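Local coordinates for spore coat polysaccharide biosynthesis protein SpsE (PDB 1VLI) that probably acts as an N-acylneuraminate-9-phosphate synthase of the NeuB family in the biosynthesis of spore coat polysaccharide, at residues A[156-161]-A[183-188]; A[207-212]-A[240-245]. All coordinates share one frame; numbering follows the deposited sequence.

Contact 1 (A[156-161]-A[183-188]); sequences RLNRPM and EGNNQI
Asn185 and Gln187 reach across to the backbone of 156-161 with their amide nitrogens. Asn185 ND2 donates to Arg159 O at 2.9 Å, nearly straight at 166°, and also bonds Ala155 O, so one amide nitrogen ties the last carbonyl of helix 148-155 to Arg159 O in the loop that follows. Gln187 NE2 meets Asn158 O at 3.1 Å from above the carbonyl plane, while Arg159 NH1 approaches that oxygen from the opposite face. At the other end of the contact, Arg156 holds Glu183 side-on: NE (2.6 Å) and NH2 (3.0 Å) both donate to Glu183 OE1, reaching it from one face of the carboxylate. Met161 N donates to Gln187 O at 2.9 Å, where strands 161-164 and 188-193 begin to pair in parallel, neighbours in the eight-stranded sheet of the TIM barrel. Asn185 itself is positioned by an Asx turn: its OD1 accepts from Gln187 N at 3.1 Å and, on the other face, from Gln187 NE2. Its CB points toward 156-161, and CG stands anti to the backbone N (chi1 -167°). An alanine at Asn185 would probably leave Arg159 O without this donor, and Gln187 NE2 freer to turn away from Asn158 O.

Contact 2 (A[207-212]-A[240-245]); sequences SVIPML and LGAKLI
Ile209 and Pro210, near the start of helix 208-215, lie beside the chain where it leaves helix 232-239. The nearest CA pairs, Pro210 with Leu240 at 6.5 Å and Ile209 with Ala242 at 6.6 Å, set the backbones too far apart for a beta bridge, and side-chain carbons make the closest approaches. Gly241, with phi of 106°, is the C-prime residue of a Schellman motif: Ala242 N bonds back to Ala237 O and Gly241 N to Val238 O, turning the chain toward strand 244-248. A CB at Gly241 would run into the carbonyl O of Leu240. Both segments belong to the NeuB-family TIM barrel, where the contact joins the start of one outer helix to the turn between the next helix and its following strand.

Between the segments the contacts are van der Waals: two apolar side-chain pairs, and carbons resting on backbone atoms of 240-242. Ile209 divides its two branches: CG2, anti to the backbone N, lies 3.7 Å from Leu240 O and 3.9 Å from Ala242 N, whereas CD1 at the end of the other branch meets Ala242 CB at 4.1 Å. Pro210 presents its ring to Leu240, with CG 4.1 Å from Leu240 CD2 and CD 3.7 Å from Leu240 O. Leu240 O thus has carbons of both Ile209 and Pro210 beside it. Ile209 also touches Phe223 of strand 220-225 and Ala237 of helix 232-239, which Ala242 touches as well.

How the contacts relate
From the N terminus, contact 1 comes first: it closes the loop from the end of helix 148-155, through strand 161-164 and helix 170-181, to strand 188-193, tying together the loops before these two neighbouring strands. After strand 188-193 and a long loop the chain reaches 207-212, where contact 2 opens; it closes at 240-245, joining the start of helix 208-215 to the turn between helix 232-239 and strand 244-248. The two loops run in series, neither nested nor crossed. The centres of contacts 1 and 2 lie about 21 Å apart. Backbone bonding of Ile188 with Val220 and of Leu244 with Phe223 carries the connection through strand 220-225.

Contact 1 (A[156-161]-A[183-188])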
# COMPACT_ATOMS: atom_id res chain seq x y z
N ARG A 156 -8.64 -2.72 13.80
CA ARG A 156 -9.77 -3.15 14.63
C ARG A 156 -10.86 -3.91 13.87
O ARG A 156 -11.77 -4.45 14.48
CB ARG A 156 -10.40 -1.96 15.35
CG ARG A 156 -9.66 -1.54 16.58
CD ARG A 156 -10.15 -0.23 17.14
NE ARG A 156 -9.20 0.28 18.12
CZ ARG A 156 -9.38 1.37 18.85
NH1 ARG A 156 -10.48 2.10 18.72
NH2 ARG A 156 -8.43 1.75 19.71
N LEU A 157 -10.76 -3.94 12.55
CA LEU A 157 -11.73 -4.62 11.73
C LEU A 157 -11.40 -6.10 11.62
O LEU A 157 -12.18 -6.89 11.07
CB LEU A 157 -11.79 -3.97 10.35
CG LEU A 157 -12.23 -2.51 10.40
CD1 LEU A 157 -12.03 -1.81 9.05
CD2 LEU A 157 -13.70 -2.43 10.90
N ASN A 158 -10.24 -6.47 12.13
CA ASN A 158 -9.78 -7.86 12.20
C ASN A 158 -9.56 -8.66 10.91
O ASN A 158 -9.63 -9.88 10.89
CB ASN A 158 -10.51 -8.66 13.27
CG ASN A 158 -9.59 -8.95 14.48
OD1 ASN A 158 -9.77 -8.32 15.53
ND2 ASN A 158 -8.57 -9.85 14.30
N ARG A 159 -9.24 -7.95 9.85
CA ARG A 159 -8.86 -8.59 8.63
C ARG A 159 -7.35 -8.47 8.42
O ARG A 159 -6.67 -7.63 9.06
CB ARG A 159 -9.65 -7.97 7.48
CG ARG A 159 -11.08 -8.49 7.43
CD ARG A 159 -11.15 -10.00 7.10
NE ARG A 159 -12.45 -10.61 7.41
CZ ARG A 159 -12.82 -11.06 8.61
NH1 ARG A 159 -11.98 -10.98 9.65
NH2 ARG A 159 -14.03 -11.58 8.78
N PRO A 160 -6.81 -9.32 7.56
CA PRO A 160 -5.42 -9.21 7.19
C PRO A 160 -5.03 -7.80 6.72
O PRO A 160 -5.84 -7.06 6.15
CB PRO A 160 -5.30 -10.23 6.05
CG PRO A 160 -6.29 -11.26 6.43
CD PRO A 160 -7.46 -10.48 6.91
N MSE A 161 -3.78 -7.45 6.97
CA MSE A 161 -3.28 -6.15 6.58
C MSE A 161 -1.98 -6.26 5.87
O MSE A 161 -1.09 -7.00 6.31
CB MSE A 161 -3.19 -5.32 7.80
CG MSE A 161 -4.58 -4.83 8.11
SE MSE A 161 -4.74 -3.63 9.48
CE MSE A 161 -3.72 -2.06 8.79
N GLU A 183 -3.69 -3.46 18.65
CA GLU A 183 -5.16 -3.54 18.57
C GLU A 183 -5.68 -4.97 18.56
O GLU A 183 -6.87 -5.20 18.37
CB GLU A 183 -5.71 -2.80 17.35
CG GLU A 183 -5.42 -1.30 17.34
CD GLU A 183 -5.82 -0.59 18.62
OE1 GLU A 183 -6.97 -0.79 19.07
OE2 GLU A 183 -4.99 0.18 19.16
N GLY A 184 -4.79 -5.93 18.75
CA GLY A 184 -5.16 -7.34 18.75
C GLY A 184 -5.13 -8.04 17.40
O GLY A 184 -5.46 -9.21 17.31
N ASN A 185 -4.73 -7.34 16.35
CA ASN A 185 -4.64 -7.94 15.03
C ASN A 185 -3.21 -8.38 14.72
O ASN A 185 -2.31 -7.55 14.64
CB ASN A 185 -5.15 -6.95 13.98
CG ASN A 185 -5.38 -7.58 12.62
OD1 ASN A 185 -4.84 -8.63 12.33
ND2 ASN A 185 -6.20 -6.95 11.79
N ASN A 186 -2.99 -9.68 14.55
CA ASN A 186 -1.66 -10.19 14.24
C ASN A 186 -1.51 -10.81 12.85
O ASN A 186 -0.55 -11.53 12.63
CB ASN A 186 -1.08 -11.10 15.37
CG ASN A 186 -1.90 -12.35 15.59
N GLN A 187 -2.40 -10.48 11.93
CA GLN A 187 -2.35 -10.97 10.53
C GLN A 187 -1.77 -9.90 9.61
O GLN A 187 -2.50 -9.23 8.87
CB GLN A 187 -3.76 -11.35 10.03
CG GLN A 187 -4.62 -12.02 11.09
CD GLN A 187 -6.11 -11.87 10.81
OE1 GLN A 187 -6.66 -12.68 10.08
NE2 GLN A 187 -6.77 -10.85 11.41
N ILE A 188 -0.45 -9.73 9.69
CA ILE A 188 0.25 -8.60 9.06
C ILE A 188 1.23 -9.11 8.02
O ILE A 188 1.89 -10.11 8.25
CB ILE A 188 1.00 -7.82 10.13
CG1 ILE A 188 0.03 -7.31 11.18
CG2 ILE A 188 1.82 -6.68 9.54
CD1 ILE A 188 0.73 -6.80 12.44

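Contact 2 (A[207-212]-A[240-245])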
# COMPACT_ATOMS: atom_id res chain seq x y z
N SER A 207 18.25 -7.68 -0.60
CA SER A 207 18.76 -8.15 0.70
C SER A 207 17.89 -7.62 1.86
O SER A 207 17.97 -8.10 2.98
CB SER A 207 20.24 -7.80 0.90
OG SER A 207 20.45 -6.44 0.64
N VAL A 208 17.02 -6.66 1.57
CA VAL A 208 16.10 -6.14 2.55
C VAL A 208 15.07 -7.17 2.99
O VAL A 208 14.61 -7.15 4.14
CB VAL A 208 15.39 -4.90 2.00
CG1 VAL A 208 14.12 -4.56 2.80
CG2 VAL A 208 16.34 -3.72 1.96
N ILE A 209 14.69 -8.07 2.07
CA ILE A 209 13.67 -9.07 2.37
C ILE A 209 14.04 -10.00 3.55
O ILE A 209 13.29 -10.01 4.53
CB ILE A 209 13.26 -9.84 1.09
CG1 ILE A 209 12.49 -8.90 0.15
CG2 ILE A 209 12.44 -11.09 1.45
CD1 ILE A 209 12.18 -9.52 -1.24
N PRO A 210 15.14 -10.77 3.48
CA PRO A 210 15.63 -11.51 4.67
C PRO A 210 15.88 -10.69 5.93
O PRO A 210 15.59 -11.17 7.02
CB PRO A 210 16.91 -12.24 4.20
CG PRO A 210 17.24 -11.69 2.88
CD PRO A 210 15.93 -11.12 2.28
N MSE A 211 16.38 -9.46 5.80
CA MSE A 211 16.58 -8.60 6.95
C MSE A 211 15.23 -8.36 7.65
O MSE A 211 15.11 -8.59 8.86
CB MSE A 211 17.17 -7.27 6.50
CG MSE A 211 17.57 -6.35 7.62
SE MSE A 211 16.13 -5.28 8.30
CE MSE A 211 15.88 -3.99 6.75
N LEU A 212 14.22 -7.90 6.90
CA LEU A 212 12.89 -7.72 7.51
C LEU A 212 12.32 -8.99 8.12
O LEU A 212 11.70 -8.96 9.15
CB LEU A 212 11.87 -7.12 6.54
CG LEU A 212 12.17 -5.70 6.08
CD1 LEU A 212 11.14 -5.30 5.06
CD2 LEU A 212 12.28 -4.66 7.27
N LEU A 240 14.76 -15.56 -2.13
CA LEU A 240 15.23 -14.91 -0.91
C LEU A 240 14.17 -14.93 0.18
O LEU A 240 14.36 -14.30 1.19
CB LEU A 240 15.62 -13.45 -1.16
CG LEU A 240 17.04 -13.31 -1.72
CD1 LEU A 240 17.32 -11.93 -2.25
CD2 LEU A 240 18.04 -13.67 -0.67
N GLY A 241 13.05 -15.63 -0.04
CA GLY A 241 12.08 -15.88 1.01
C GLY A 241 10.77 -15.09 0.95
O GLY A 241 9.94 -15.22 1.85
N ALA A 242 10.59 -14.22 -0.05
CA ALA A 242 9.35 -13.40 -0.16
C ALA A 242 8.13 -14.32 -0.23
O ALA A 242 8.19 -15.34 -0.88
CB ALA A 242 9.40 -12.51 -1.42
N LYS A 243 7.03 -13.98 0.43
CA LYS A 243 5.84 -14.87 0.40
C LYS A 243 4.60 -14.27 -0.31
O LYS A 243 3.55 -14.92 -0.42
CB LYS A 243 5.49 -15.35 1.81
CG LYS A 243 6.64 -16.01 2.57
CD LYS A 243 7.11 -17.28 1.87
CE LYS A 243 6.04 -18.37 1.83
NZ LYS A 243 6.60 -19.69 1.38
N LEU A 244 4.74 -13.01 -0.74
CA LEU A 244 3.83 -12.36 -1.65
C LEU A 244 4.64 -11.53 -2.64
O LEU A 244 5.74 -11.03 -2.31
CB LEU A 244 2.86 -11.42 -0.95
CG LEU A 244 2.26 -11.66 0.44
CD1 LEU A 244 3.34 -11.44 1.52
CD2 LEU A 244 1.20 -10.64 0.58
N ILE A 245 4.08 -11.43 -3.85
CA ILE A 245 4.65 -10.64 -4.95
C ILE A 245 3.52 -9.84 -5.53
O ILE A 245 2.45 -10.38 -5.80
CB ILE A 245 5.24 -11.55 -6.08
CG1 ILE A 245 6.35 -12.46 -5.58
CG2 ILE A 245 5.73 -10.73 -7.28
CD1 ILE A 245 7.66 -11.69 -4.98